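Long-range contacts in citrate synthase (Sulfolobus solfataricus, PDB 1O7X), which belongs to the citrate synthase family, whose members are largely helical enzymes, and is built here as a two-chain assembly: residues A[142-147]-A[156-161]; A[12-17]-A[346-351]; A[287-292]-A[316-321]. All coordinates share one frame; numbering follows the deposited sequence.

Contact 1 of 3, residues A[142-147]-A[156-161]; sequences KPRIPE and FLLASF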
ATOM      1  N   LYS A 142      20.233 -18.870   9.630  1.00 40.69           N
ATOM      2  CA  LYS A 142      20.425 -17.636  10.383  1.00 43.07           C
ATOM      3  C   LYS A 142      20.557 -16.495   9.359  1.00 42.63           C
ATOM      4  O   LYS A 142      20.968 -16.717   8.222  1.00 41.97           O
ATOM      5  CB  LYS A 142      21.709 -17.617  11.212  1.00 45.60           C
ATOM      6  CG  LYS A 142      21.913 -18.756  12.188  1.00 48.49           C
ATOM      7  CD  LYS A 142      20.959 -18.693  13.372  1.00 50.77           C
ATOM      8  CE  LYS A 142      21.184 -19.849  14.339  1.00 53.09           C
ATOM      9  NZ  LYS A 142      22.030 -19.476  15.526  1.00 54.45           N
ATOM     10  N   PRO A 143      20.267 -15.280   9.792  1.00 42.50           N
ATOM     11  CA  PRO A 143      20.323 -14.119   8.941  1.00 43.08           C
ATOM     12  C   PRO A 143      21.732 -13.732   8.530  1.00 43.78           C
ATOM     13  O   PRO A 143      22.650 -13.864   9.332  1.00 44.10           O
ATOM     14  CB  PRO A 143      19.685 -13.005   9.757  1.00 42.96           C
ATOM     15  CG  PRO A 143      19.722 -13.459  11.168  1.00 42.90           C
ATOM     16  CD  PRO A 143      19.739 -14.954  11.135  1.00 42.99           C
ATOM     17  N   ARG A 144      21.865 -13.233   7.306  1.00 43.96           N
ATOM     18  CA  ARG A 144      23.139 -12.783   6.781  1.00 44.60           C
ATOM     19  C   ARG A 144      22.962 -11.464   6.041  1.00 44.29           C
ATOM     20  O   ARG A 144      22.096 -11.252   5.195  1.00 44.14           O
ATOM     21  CB  ARG A 144      23.738 -13.862   5.890  1.00 47.18           C
ATOM     22  CG  ARG A 144      25.195 -13.668   5.500  1.00 49.44           C
ATOM     23  CD  ARG A 144      25.831 -14.993   5.084  1.00 51.21           C
ATOM     24  NE  ARG A 144      27.271 -14.983   5.292  1.00 52.70           N
ATOM     25  CZ  ARG A 144      28.257 -14.970   4.416  1.00 53.84           C
ATOM     26  NH1 ARG A 144      28.050 -14.958   3.106  1.00 54.52           N
ATOM     27  NH2 ARG A 144      29.515 -14.960   4.852  1.00 54.79           N
ATOM     28  N   ILE A 145      23.820 -10.511   6.387  1.00 43.88           N
ATOM     29  CA  ILE A 145      23.833  -9.172   5.813  1.00 42.44           C
ATOM     30  C   ILE A 145      24.906  -9.044   4.738  1.00 41.96           C
ATOM     31  O   ILE A 145      26.048  -9.432   4.942  1.00 40.95           O
ATOM     32  CB  ILE A 145      24.161  -8.150   6.934  1.00 41.84           C
ATOM     33  CG1 ILE A 145      23.281  -8.415   8.149  1.00 41.65           C
ATOM     34  CG2 ILE A 145      24.077  -6.718   6.439  1.00 41.25           C
ATOM     35  CD1 ILE A 145      21.975  -7.687   8.285  1.00 41.66           C
ATOM     36  N   PRO A 146      24.569  -8.458   3.600  1.00 42.15           N
ATOM     37  CA  PRO A 146      25.494  -8.239   2.519  1.00 42.83           C
ATOM     38  C   PRO A 146      26.693  -7.425   2.968  1.00 44.43           C
ATOM     39  O   PRO A 146      26.506  -6.382   3.603  1.00 45.53           O
ATOM     40  CB  PRO A 146      24.722  -7.441   1.480  1.00 41.74           C
ATOM     41  CG  PRO A 146      23.311  -7.780   1.763  1.00 42.43           C
ATOM     42  CD  PRO A 146      23.219  -7.958   3.261  1.00 42.48           C
ATOM     43  N   GLU A 147      27.891  -7.871   2.596  1.00 46.03           N
ATOM     44  CA  GLU A 147      29.091  -7.099   2.900  1.00 46.36           C
ATOM     45  C   GLU A 147      29.519  -6.335   1.644  1.00 46.01           C
ATOM     46  O   GLU A 147      29.193  -6.717   0.521  1.00 45.67           O
ATOM     47  CB  GLU A 147      30.282  -7.943   3.311  1.00 47.22           C
ATOM     48  CG  GLU A 147      30.093  -8.899   4.469  1.00 49.26           C
ATOM     49  CD  GLU A 147      30.844 -10.203   4.243  1.00 50.93           C
ATOM     50  OE1 GLU A 147      31.553 -10.312   3.211  1.00 51.23           O
ATOM     51  OE2 GLU A 147      30.695 -11.105   5.106  1.00 51.70           O
ATOM     52  N   PHE A 156      24.708  -9.547  -2.955  1.00 39.56           N
ATOM     53  CA  PHE A 156      23.445 -10.226  -2.734  1.00 37.99           C
ATOM     54  C   PHE A 156      23.580 -11.734  -2.753  1.00 37.86           C
ATOM     55  O   PHE A 156      23.077 -12.381  -1.844  1.00 38.00           O
ATOM     56  CB  PHE A 156      22.411  -9.761  -3.761  1.00 36.81           C
ATOM     57  CG  PHE A 156      21.078 -10.446  -3.713  1.00 35.78           C
ATOM     58  CD1 PHE A 156      20.144 -10.139  -2.745  1.00 35.91           C
ATOM     59  CD2 PHE A 156      20.734 -11.387  -4.660  1.00 35.26           C
ATOM     60  CE1 PHE A 156      18.911 -10.760  -2.734  1.00 36.06           C
ATOM     61  CE2 PHE A 156      19.507 -12.013  -4.669  1.00 34.95           C
ATOM     62  CZ  PHE A 156      18.585 -11.698  -3.699  1.00 35.62           C
ATOM     63  N   LEU A 157      24.270 -12.296  -3.738  1.00 38.50           N
ATOM     64  CA  LEU A 157      24.414 -13.758  -3.794  1.00 38.66           C
ATOM     65  C   LEU A 157      25.138 -14.323  -2.584  1.00 39.20           C
ATOM     66  O   LEU A 157      24.758 -15.374  -2.051  1.00 38.93           O
ATOM     67  CB  LEU A 157      25.075 -14.149  -5.110  1.00 37.34           C
ATOM     68  CG  LEU A 157      24.355 -13.669  -6.372  1.00 36.66           C
ATOM     69  CD1 LEU A 157      25.127 -14.086  -7.618  1.00 36.10           C
ATOM     70  CD2 LEU A 157      22.954 -14.241  -6.440  1.00 36.59           C
ATOM     71  N   LEU A 158      26.169 -13.629  -2.110  1.00 40.15           N
ATOM     72  CA  LEU A 158      26.959 -14.027  -0.954  1.00 41.14           C
ATOM     73  C   LEU A 158      26.097 -14.075   0.305  1.00 40.46           C
ATOM     74  O   LEU A 158      26.108 -14.981   1.130  1.00 39.37           O
ATOM     75  CB  LEU A 158      28.144 -13.074  -0.745  1.00 42.62           C
ATOM     76  CG  LEU A 158      29.504 -13.663  -0.352  1.00 43.69           C
ATOM     77  CD1 LEU A 158      30.045 -14.586  -1.442  1.00 44.61           C
ATOM     78  CD2 LEU A 158      30.559 -12.594  -0.093  1.00 43.30           C
ATOM     79  N   ALA A 159      25.246 -13.062   0.439  1.00 40.53           N
ATOM     80  CA  ALA A 159      24.350 -12.930   1.576  1.00 39.68           C
ATOM     81  C   ALA A 159      23.355 -14.081   1.534  1.00 40.15           C
ATOM     82  O   ALA A 159      23.091 -14.739   2.541  1.00 39.98           O
ATOM     83  CB  ALA A 159      23.690 -11.565   1.508  1.00 39.35           C
ATOM     84  N   SER A 160      22.830 -14.324   0.338  1.00 40.14           N
ATOM     85  CA  SER A 160      21.851 -15.371   0.129  1.00 41.21           C
ATOM     86  C   SER A 160      22.345 -16.772   0.424  1.00 42.82           C
ATOM     87  O   SER A 160      21.787 -17.513   1.233  1.00 43.01           O
ATOM     88  CB  SER A 160      21.350 -15.294  -1.320  1.00 40.24           C
ATOM     89  OG  SER A 160      20.794 -13.996  -1.502  1.00 40.31           O
ATOM     90  N   PHE A 161      23.393 -17.163  -0.297  1.00 44.55           N
ATOM     91  CA  PHE A 161      23.900 -18.521  -0.163  1.00 46.12           C
ATOM     92  C   PHE A 161      25.044 -18.656   0.816  1.00 48.00           C
ATOM     93  O   PHE A 161      25.161 -19.742   1.406  1.00 48.75           O
ATOM     94  CB  PHE A 161      24.303 -19.036  -1.553  1.00 45.19           C
ATOM     95  CG  PHE A 161      23.162 -18.889  -2.526  1.00 44.37           C
ATOM     96  CD1 PHE A 161      23.213 -17.952  -3.529  1.00 44.07           C
ATOM     97  CD2 PHE A 161      22.040 -19.691  -2.413  1.00 44.01           C
ATOM     98  CE1 PHE A 161      22.158 -17.821  -4.420  1.00 44.34           C
ATOM     99  CE2 PHE A 161      20.993 -19.551  -3.300  1.00 44.08           C
ATOM    100  CZ  PHE A 161      21.042 -18.617  -4.314  1.00 43.40           C
TER
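Arg144 reaches over the last turns of helix 152-161 and ties the preceding loop to it. Its CG stands anti to the backbone N (chi1 -168°) and the chain runs on extended to NE, which carries the guanidinium along the helix backbone. On the way Arg144 CB passes 3.5 Å from Ala159 O, and CD lies 3.7 Å from the same Ala159 O. At the tip, Arg144 NH1 donates a hydrogen bond to Leu158 O at 2.8 Å. The oxygen lies in the guanidinium plane. The bond is bent, with an N-H...O angle of 143°. The donor sits well above the plane of the Leu158 carbonyl, 61° out of it. The carbonyl of Ala159 has its own outside partner, the NE of Arg136 on helix 116-138.

Segment 142-147 belongs to the irregular link between helices 116-138 and 152-161. The loop folds back on the helix that follows it, in a mostly helical citrate synthase fold. Arg144 O accepts a hydrogen bond from Asn133 ND2 of helix 116-138.

Pro146 brings the backbones closest, its CA 4.9 Å from Ala159 CA. The pyrrolidine ring rests on the methyl of Ala159, with Pro146 CG 3.8 Å from Ala159 CB. The small alanine side chain is buried here.

Glu147 is exposed and bends at chi2. Its carboxylate swings toward Leu158, with Glu147 OE1 4.1 Å from Leu158 CD2. Glu147 O accepts a hydrogen bond from Ser155 OG, one residue before segment 156-161.

Contact 2 of 3, residues A[12-17]-A[346-351]; sequences IIKVTN and IIEYVE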
ATOM      1  N   ILE A  12      -4.030   8.514 -18.410  1.00 27.06           N
ATOM      2  CA  ILE A  12      -2.603   8.861 -18.276  1.00 26.73           C
ATOM      3  C   ILE A  12      -2.438   9.476 -16.881  1.00 25.44           C
ATOM      4  O   ILE A  12      -2.820  10.608 -16.593  1.00 23.73           O
ATOM      5  CB  ILE A  12      -2.050   9.716 -19.416  1.00 27.37           C
ATOM      6  CG1 ILE A  12      -2.391   9.117 -20.798  1.00 27.79           C
ATOM      7  CG2 ILE A  12      -0.534   9.842 -19.350  1.00 26.65           C
ATOM      8  CD1 ILE A  12      -2.281  10.192 -21.880  1.00 29.07           C
ATOM      9  N   ILE A  13      -1.836   8.656 -16.031  1.00 24.21           N
ATOM     10  CA  ILE A  13      -1.567   9.001 -14.653  1.00 24.53           C
ATOM     11  C   ILE A  13      -0.400   9.959 -14.534  1.00 26.17           C
ATOM     12  O   ILE A  13      -0.306  10.701 -13.556  1.00 26.55           O
ATOM     13  CB  ILE A  13      -1.348   7.762 -13.778  1.00 23.68           C
ATOM     14  CG1 ILE A  13      -1.624   8.056 -12.297  1.00 22.77           C
ATOM     15  CG2 ILE A  13       0.054   7.187 -13.901  1.00 23.77           C
ATOM     16  CD1 ILE A  13      -2.145   6.851 -11.544  1.00 21.66           C
ATOM     17  N   LYS A  14       0.550   9.881 -15.457  1.00 28.34           N
ATOM     18  CA  LYS A  14       1.726  10.736 -15.445  1.00 28.54           C
ATOM     19  C   LYS A  14       2.478  10.708 -16.776  1.00 29.63           C
ATOM     20  O   LYS A  14       2.262   9.794 -17.593  1.00 29.62           O
ATOM     21  CB  LYS A  14       2.675  10.290 -14.333  1.00 27.87           C
ATOM     22  CG  LYS A  14       3.444   9.009 -14.649  1.00 28.31           C
ATOM     23  CD  LYS A  14       4.337   8.578 -13.489  1.00 28.49           C
ATOM     24  CE  LYS A  14       5.780   8.432 -13.911  1.00 28.15           C
ATOM     25  NZ  LYS A  14       6.750   8.933 -12.916  1.00 27.51           N
ATOM     26  N   VAL A  15       3.361  11.695 -16.955  1.00 29.93           N
ATOM     27  CA  VAL A  15       4.258  11.612 -18.116  1.00 30.92           C
ATOM     28  C   VAL A  15       5.579  11.076 -17.570  1.00 32.34           C
ATOM     29  O   VAL A  15       5.720  11.128 -16.337  1.00 32.31           O
ATOM     30  CB  VAL A  15       4.479  12.921 -18.856  1.00 29.86           C
ATOM     31  CG1 VAL A  15       3.175  13.325 -19.517  1.00 29.91           C
ATOM     32  CG2 VAL A  15       4.984  14.025 -17.958  1.00 29.15           C
ATOM     33  N   THR A  16       6.476  10.562 -18.409  1.00 33.52           N
ATOM     34  CA  THR A  16       7.732  10.043 -17.838  1.00 34.00           C
ATOM     35  C   THR A  16       8.908  10.070 -18.799  1.00 35.03           C
ATOM     36  O   THR A  16       8.787   9.913 -20.021  1.00 35.50           O
ATOM     37  CB  THR A  16       7.534   8.621 -17.275  1.00 32.92           C
ATOM     38  OG1 THR A  16       8.689   8.202 -16.547  1.00 32.47           O
ATOM     39  CG2 THR A  16       7.297   7.573 -18.349  1.00 32.33           C
ATOM     40  N   ASN A  17      10.107  10.227 -18.241  1.00 35.87           N
ATOM     41  CA  ASN A  17      11.315  10.167 -19.047  1.00 36.57           C
ATOM     42  C   ASN A  17      12.015   8.839 -18.736  1.00 36.24           C
ATOM     43  O   ASN A  17      13.102   8.587 -19.255  1.00 35.95           O
ATOM     44  CB  ASN A  17      12.299  11.276 -18.804  1.00 39.25           C
ATOM     45  CG  ASN A  17      11.838  12.696 -18.737  1.00 42.04           C
ATOM     46  OD1 ASN A  17      11.449  13.370 -19.697  1.00 43.73           O
ATOM     47  ND2 ASN A  17      11.894  13.240 -17.517  1.00 44.33           N
ATOM     48  N   ILE A 346       8.310   7.336  -8.257  1.00 28.18           N
ATOM     49  CA  ILE A 346       7.751   8.225  -7.221  1.00 28.06           C
ATOM     50  C   ILE A 346       8.616   9.475  -7.138  1.00 28.96           C
ATOM     51  O   ILE A 346       8.059  10.568  -7.009  1.00 29.78           O
ATOM     52  CB  ILE A 346       7.578   7.563  -5.844  1.00 27.09           C
ATOM     53  CG1 ILE A 346       8.920   7.203  -5.231  1.00 26.38           C
ATOM     54  CG2 ILE A 346       6.678   6.337  -5.990  1.00 26.08           C
ATOM     55  CD1 ILE A 346       8.860   6.394  -3.970  1.00 27.81           C
ATOM     56  N   ILE A 347       9.940   9.340  -7.309  1.00 29.55           N
ATOM     57  CA  ILE A 347      10.768  10.529  -7.263  1.00 31.03           C
ATOM     58  C   ILE A 347      10.419  11.446  -8.437  1.00 31.82           C
ATOM     59  O   ILE A 347      10.210  12.653  -8.254  1.00 32.20           O
ATOM     60  CB  ILE A 347      12.278  10.258  -7.190  1.00 31.20           C
ATOM     61  CG1 ILE A 347      12.593   9.350  -6.015  1.00 30.62           C
ATOM     62  CG2 ILE A 347      13.019  11.604  -7.048  1.00 31.20           C
ATOM     63  CD1 ILE A 347      14.023   9.069  -5.653  1.00 29.70           C
ATOM     64  N   GLU A 348      10.284  10.880  -9.638  1.00 31.48           N
ATOM     65  CA  GLU A 348       9.944  11.706 -10.797  1.00 30.93           C
ATOM     66  C   GLU A 348       8.624  12.428 -10.543  1.00 29.61           C
ATOM     67  O   GLU A 348       8.459  13.584 -10.896  1.00 27.99           O
ATOM     68  CB  GLU A 348       9.874  10.865 -12.069  1.00 32.08           C
ATOM     69  CG  GLU A 348       9.291  11.590 -13.267  1.00 33.68           C
ATOM     70  CD  GLU A 348       9.478  10.800 -14.548  1.00 35.64           C
ATOM     71  OE1 GLU A 348       8.887   9.706 -14.637  1.00 36.40           O
ATOM     72  OE2 GLU A 348      10.204  11.259 -15.465  1.00 36.58           O
ATOM     73  N   TYR A 349       7.675  11.680  -9.978  1.00 28.80           N
ATOM     74  CA  TYR A 349       6.354  12.178  -9.627  1.00 27.04           C
ATOM     75  C   TYR A 349       6.379  13.290  -8.593  1.00 26.91           C
ATOM     76  O   TYR A 349       5.865  14.367  -8.871  1.00 26.00           O
ATOM     77  CB  TYR A 349       5.485  11.001  -9.156  1.00 24.87           C
ATOM     78  CG  TYR A 349       4.028  11.390  -9.037  1.00 22.98           C
ATOM     79  CD1 TYR A 349       3.243  11.487 -10.168  1.00 21.76           C
ATOM     80  CD2 TYR A 349       3.459  11.694  -7.798  1.00 22.64           C
ATOM     81  CE1 TYR A 349       1.917  11.848 -10.088  1.00 21.25           C
ATOM     82  CE2 TYR A 349       2.127  12.055  -7.716  1.00 21.72           C
ATOM     83  CZ  TYR A 349       1.356  12.121  -8.856  1.00 21.12           C
ATOM     84  OH  TYR A 349       0.042  12.499  -8.790  1.00 20.03           O
ATOM     85  N   VAL A 350       6.997  13.111  -7.439  1.00 27.94           N
ATOM     86  CA  VAL A 350       7.041  14.169  -6.439  1.00 30.11           C
ATOM     87  C   VAL A 350       7.827  15.386  -6.901  1.00 32.47           C
ATOM     88  O   VAL A 350       7.416  16.513  -6.599  1.00 32.33           O
ATOM     89  CB  VAL A 350       7.596  13.636  -5.101  1.00 29.75           C
ATOM     90  CG1 VAL A 350       7.631  14.725  -4.035  1.00 29.20           C
ATOM     91  CG2 VAL A 350       6.798  12.453  -4.570  1.00 29.03           C
ATOM     92  N   GLU A 351       8.953  15.265  -7.601  1.00 35.79           N
ATOM     93  CA  GLU A 351       9.743  16.433  -7.956  1.00 38.99           C
ATOM     94  C   GLU A 351       9.238  17.261  -9.131  1.00 40.80           C
ATOM     95  O   GLU A 351       9.502  18.475  -9.158  1.00 41.19           O
ATOM     96  CB  GLU A 351      11.200  16.046  -8.229  1.00 40.04           C
ATOM     97  CG  GLU A 351      11.992  15.724  -6.975  1.00 42.36           C
ATOM     98  CD  GLU A 351      13.416  15.274  -7.274  1.00 43.81           C
ATOM     99  OE1 GLU A 351      14.030  14.594  -6.407  1.00 42.63           O
ATOM    100  OE2 GLU A 351      13.864  15.642  -8.401  1.00 45.18           O
TER
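The carboxylate of Glu348 is gripped by Lys14 and Asn17 of segment 12-17. Lys14 NZ makes a salt bridge to Glu348 OE1 at 2.9 Å, using the anti lone pair of that oxygen. Thr16 OG1 also lies against Glu348 OE1, modelled too close for its distance to be trusted. The second oxygen takes the backbone: Asn17 N donates to Glu348 OE2 at 3.0 Å, onto its syn lone pair, and the bond is fairly straight at 163°. Asn17 ND2 also lies 3.3 Å from Glu348 OE2. With both oxygens engaged, rotation of the carboxylate is restricted. The nearby lysine would probably favour its charged form.

Glu348 CG is anti to the backbone N (chi1 170°), and the chain is extended beyond it, so the acid projects straight from the helix to the strand. Lys14 bends at its last two torsions to bring NZ round to OE1. The next residue, Tyr349, turns its ring edge to Lys14, with Tyr349 CD1 4.4 Å from Lys14 CB. Tyr349 OH is bonded to Arg355 O.

Thr16 OG1 also bonds the N of Leu18, and Val15 O accepts from Gln353, just past the helix. The axes of strand 12-16 and segment 346-351 come within 9.5 Å, nearly at right angles. Ile346 and Tyr349 pack on helix 187-197 and Ile347 on helix 116-138. Strand 12-16 pairs in parallel with a strand of the second subunit, which continues the sheet across the interface.

Contact 3 of 3, residues A[287-292]-A[316-321]; sequences RYFEIA and SGIVFY
Two antiparallel helices, 283-303 and 316-323, pack side by side here within the helical body of the citrate synthase fold. The axes of segments 287-292 and 316-321 lie 10.3 Å apart and run at 173°. Ile318 projects between them. Its CD1 reaches the backbone of the partner helix, 3.7 Å from Phe289 CA, and also meets the methyl of Ala292, 3.7 Å from Ala292 CB. The same CD1 touches Tyr288 O. Ile318 CG1 is anti to the carbonyl carbon (chi1 -76°), and this sends CD1 across to the other helix. The other branch, Ile318 CG2, lies near the plane of the Phe289 ring, at its edge, 4.2 Å from Phe289 CD1.

One turn further along segment 316-321, Tyr288 and Tyr321 form an offset edge-to-face pair. The edge of Tyr288 points toward the face of Tyr321. The ring centroids are 5.4 Å apart, with the planes at 70°. The closest atoms are Tyr288 CE1 and Tyr321 CE2, at 3.7 Å. Both rings also meet Phe226 of helix 221-232, forming an aromatic cluster.

Helix 266-279 closes in as well: Phe289 packs on Lys272 and Leu276, and Ile318 on Ala275. Tyr321 remains partly exposed, whereas Tyr288, Phe289, Ala292 and Ile318 are buried. Such apolar packing between antiparallel helices is in keeping with the mainly helical citrate synthase fold.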
ATOM      1  N   ARG A 287      17.538 -29.642 -17.733  1.00 59.38           N
ATOM      2  CA  ARG A 287      16.345 -30.460 -17.970  1.00 56.82           C
ATOM      3  C   ARG A 287      15.185 -29.484 -18.145  1.00 55.04           C
ATOM      4  O   ARG A 287      14.517 -29.575 -19.179  1.00 54.87           O
ATOM      5  CB  ARG A 287      16.155 -31.450 -16.839  1.00 56.83           C
ATOM      6  CG  ARG A 287      14.908 -32.295 -16.847  1.00 57.73           C
ATOM      7  CD  ARG A 287      15.015 -33.536 -15.955  1.00 58.08           C
ATOM      8  NE  ARG A 287      14.922 -33.205 -14.540  1.00 57.82           N
ATOM      9  CZ  ARG A 287      13.843 -32.893 -13.837  1.00 57.37           C
ATOM     10  NH1 ARG A 287      12.629 -32.851 -14.371  1.00 56.97           N
ATOM     11  NH2 ARG A 287      14.001 -32.607 -12.550  1.00 57.14           N
ATOM     12  N   TYR A 288      15.016 -28.518 -17.235  1.00 52.46           N
ATOM     13  CA  TYR A 288      13.927 -27.557 -17.362  1.00 51.12           C
ATOM     14  C   TYR A 288      14.091 -26.628 -18.556  1.00 50.55           C
ATOM     15  O   TYR A 288      13.107 -26.307 -19.225  1.00 49.46           O
ATOM     16  CB  TYR A 288      13.706 -26.739 -16.081  1.00 50.52           C
ATOM     17  CG  TYR A 288      13.316 -27.584 -14.890  1.00 49.31           C
ATOM     18  CD1 TYR A 288      13.949 -27.407 -13.669  1.00 49.27           C
ATOM     19  CD2 TYR A 288      12.338 -28.558 -14.995  1.00 48.83           C
ATOM     20  CE1 TYR A 288      13.598 -28.182 -12.580  1.00 49.63           C
ATOM     21  CE2 TYR A 288      11.988 -29.345 -13.925  1.00 48.87           C
ATOM     22  CZ  TYR A 288      12.620 -29.146 -12.717  1.00 49.55           C
ATOM     23  OH  TYR A 288      12.277 -29.919 -11.631  1.00 49.77           O
ATOM     24  N   PHE A 289      15.324 -26.239 -18.867  1.00 50.60           N
ATOM     25  CA  PHE A 289      15.658 -25.437 -20.022  1.00 50.99           C
ATOM     26  C   PHE A 289      15.339 -26.183 -21.322  1.00 50.52           C
ATOM     27  O   PHE A 289      15.002 -25.551 -22.332  1.00 50.29           O
ATOM     28  CB  PHE A 289      17.132 -25.009 -20.080  1.00 51.80           C
ATOM     29  CG  PHE A 289      17.368 -24.047 -21.222  1.00 52.79           C
ATOM     30  CD1 PHE A 289      17.015 -22.717 -21.113  1.00 53.02           C
ATOM     31  CD2 PHE A 289      17.913 -24.491 -22.416  1.00 52.99           C
ATOM     32  CE1 PHE A 289      17.218 -21.841 -22.165  1.00 53.85           C
ATOM     33  CE2 PHE A 289      18.120 -23.621 -23.468  1.00 53.35           C
ATOM     34  CZ  PHE A 289      17.776 -22.289 -23.349  1.00 53.68           C
ATOM     35  N   GLU A 290      15.447 -27.506 -21.288  1.00 50.04           N
ATOM     36  CA  GLU A 290      15.126 -28.274 -22.485  1.00 51.32           C
ATOM     37  C   GLU A 290      13.625 -28.399 -22.659  1.00 50.70           C
ATOM     38  O   GLU A 290      13.166 -28.346 -23.794  1.00 51.11           O
ATOM     39  CB  GLU A 290      15.829 -29.614 -22.475  1.00 52.90           C
ATOM     40  CG  GLU A 290      17.357 -29.480 -22.535  1.00 53.74           C
ATOM     41  CD  GLU A 290      17.954 -30.881 -22.546  1.00 54.19           C
ATOM     42  OE1 GLU A 290      17.195 -31.808 -22.920  1.00 54.28           O
ATOM     43  OE2 GLU A 290      19.142 -30.984 -22.196  1.00 54.88           O
ATOM     44  N   ILE A 291      12.865 -28.479 -21.584  1.00 50.26           N
ATOM     45  CA  ILE A 291      11.405 -28.486 -21.656  1.00 49.91           C
ATOM     46  C   ILE A 291      10.958 -27.127 -22.196  1.00 51.23           C
ATOM     47  O   ILE A 291      10.120 -27.002 -23.088  1.00 50.96           O
ATOM     48  CB  ILE A 291      10.764 -28.701 -20.277  1.00 48.61           C
ATOM     49  CG1 ILE A 291      10.723 -30.197 -19.926  1.00 47.69           C
ATOM     50  CG2 ILE A 291       9.373 -28.106 -20.175  1.00 47.68           C
ATOM     51  CD1 ILE A 291      11.656 -30.550 -18.787  1.00 46.69           C
ATOM     52  N   ALA A 292      11.525 -26.085 -21.588  1.00 52.67           N
ATOM     53  CA  ALA A 292      11.204 -24.716 -21.986  1.00 54.14           C
ATOM     54  C   ALA A 292      11.470 -24.511 -23.474  1.00 55.69           C
ATOM     55  O   ALA A 292      10.539 -24.258 -24.263  1.00 55.63           O
ATOM     56  CB  ALA A 292      11.964 -23.761 -21.080  1.00 53.36           C
ATOM     57  N   SER A 316      13.096 -16.157 -17.221  1.00 40.45           N
ATOM     58  CA  SER A 316      13.615 -15.673 -15.946  1.00 39.94           C
ATOM     59  C   SER A 316      13.634 -16.704 -14.838  1.00 39.56           C
ATOM     60  O   SER A 316      14.635 -16.857 -14.129  1.00 40.15           O
ATOM     61  CB  SER A 316      12.828 -14.451 -15.465  1.00 39.53           C
ATOM     62  OG  SER A 316      11.483 -14.896 -15.320  1.00 40.92           O
ATOM     63  N   GLY A 317      12.553 -17.450 -14.657  1.00 39.33           N
ATOM     64  CA  GLY A 317      12.516 -18.500 -13.639  1.00 38.90           C
ATOM     65  C   GLY A 317      13.747 -19.389 -13.797  1.00 38.58           C
ATOM     66  O   GLY A 317      14.450 -19.577 -12.801  1.00 38.48           O
ATOM     67  N   ILE A 318      14.047 -19.866 -15.007  1.00 38.25           N
ATOM     68  CA  ILE A 318      15.238 -20.704 -15.195  1.00 37.86           C
ATOM     69  C   ILE A 318      16.511 -20.024 -14.740  1.00 37.59           C
ATOM     70  O   ILE A 318      17.333 -20.642 -14.040  1.00 37.25           O
ATOM     71  CB  ILE A 318      15.284 -21.251 -16.633  1.00 38.31           C
ATOM     72  CG1 ILE A 318      14.243 -22.380 -16.716  1.00 37.82           C
ATOM     73  CG2 ILE A 318      16.652 -21.771 -17.051  1.00 38.26           C
ATOM     74  CD1 ILE A 318      13.886 -22.815 -18.108  1.00 38.13           C
ATOM     75  N   VAL A 319      16.741 -18.745 -15.034  1.00 37.63           N
ATOM     76  CA  VAL A 319      17.972 -18.113 -14.532  1.00 37.73           C
ATOM     77  C   VAL A 319      18.019 -18.165 -13.008  1.00 38.83           C
ATOM     78  O   VAL A 319      19.017 -18.556 -12.373  1.00 39.65           O
ATOM     79  CB  VAL A 319      18.106 -16.679 -15.061  1.00 36.79           C
ATOM     80  CG1 VAL A 319      19.244 -15.902 -14.423  1.00 36.14           C
ATOM     81  CG2 VAL A 319      18.263 -16.750 -16.571  1.00 36.60           C
ATOM     82  N   PHE A 320      16.901 -17.758 -12.383  1.00 37.77           N
ATOM     83  CA  PHE A 320      16.841 -17.705 -10.916  1.00 36.14           C
ATOM     84  C   PHE A 320      17.032 -19.102 -10.350  1.00 35.41           C
ATOM     85  O   PHE A 320      17.797 -19.232  -9.404  1.00 33.99           O
ATOM     86  CB  PHE A 320      15.585 -17.019 -10.385  1.00 34.65           C
ATOM     87  CG  PHE A 320      15.364 -15.606 -10.845  1.00 33.58           C
ATOM     88  CD1 PHE A 320      14.145 -15.220 -11.380  1.00 33.28           C
ATOM     89  CD2 PHE A 320      16.369 -14.658 -10.725  1.00 32.89           C
ATOM     90  CE1 PHE A 320      13.963 -13.910 -11.791  1.00 34.43           C
ATOM     91  CE2 PHE A 320      16.176 -13.360 -11.146  1.00 33.00           C
ATOM     92  CZ  PHE A 320      14.980 -12.964 -11.690  1.00 33.27           C
ATOM     93  N   TYR A 321      16.365 -20.098 -10.935  1.00 35.76           N
ATOM     94  CA  TYR A 321      16.494 -21.483 -10.506  1.00 35.71           C
ATOM     95  C   TYR A 321      17.945 -21.939 -10.683  1.00 34.92           C
ATOM     96  O   TYR A 321      18.565 -22.474  -9.776  1.00 34.13           O
ATOM     97  CB  TYR A 321      15.581 -22.422 -11.279  1.00 37.22           C
ATOM     98  CG  TYR A 321      15.577 -23.842 -10.755  1.00 39.27           C
ATOM     99  CD1 TYR A 321      14.949 -24.152  -9.550  1.00 39.34           C
ATOM    100  CD2 TYR A 321      16.192 -24.877 -11.446  1.00 39.81           C
ATOM    101  CE1 TYR A 321      14.937 -25.440  -9.054  1.00 39.58           C
ATOM    102  CE2 TYR A 321      16.179 -26.176 -10.950  1.00 40.12           C
ATOM    103  CZ  TYR A 321      15.556 -26.457  -9.753  1.00 39.87           C
ATOM    104  OH  TYR A 321      15.535 -27.738  -9.260  1.00 39.24           O
TER

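Overall arrangement
Contacts 2 and 3 are largely buried, and contact 1 is only partly so. They lie apart: contacts 2 and 3 fall on opposite sides of the chain's centre, their own centres 36 Å from each other, while contacts 1 and 3 approach to about 6 Å between nearest atoms without touching. Contact 2 spans almost the whole chain, and both others are nested inside the loop it closes. Helix 330-352 carries half of contact 2 and also packs on Phe156 of contact 1. Chemistry follows place. Contact 1 mixes one arginine bond with small apolar packing, contact 2 buries charge beside the subunit interface, and contact 3 is apolar and aromatic between helices.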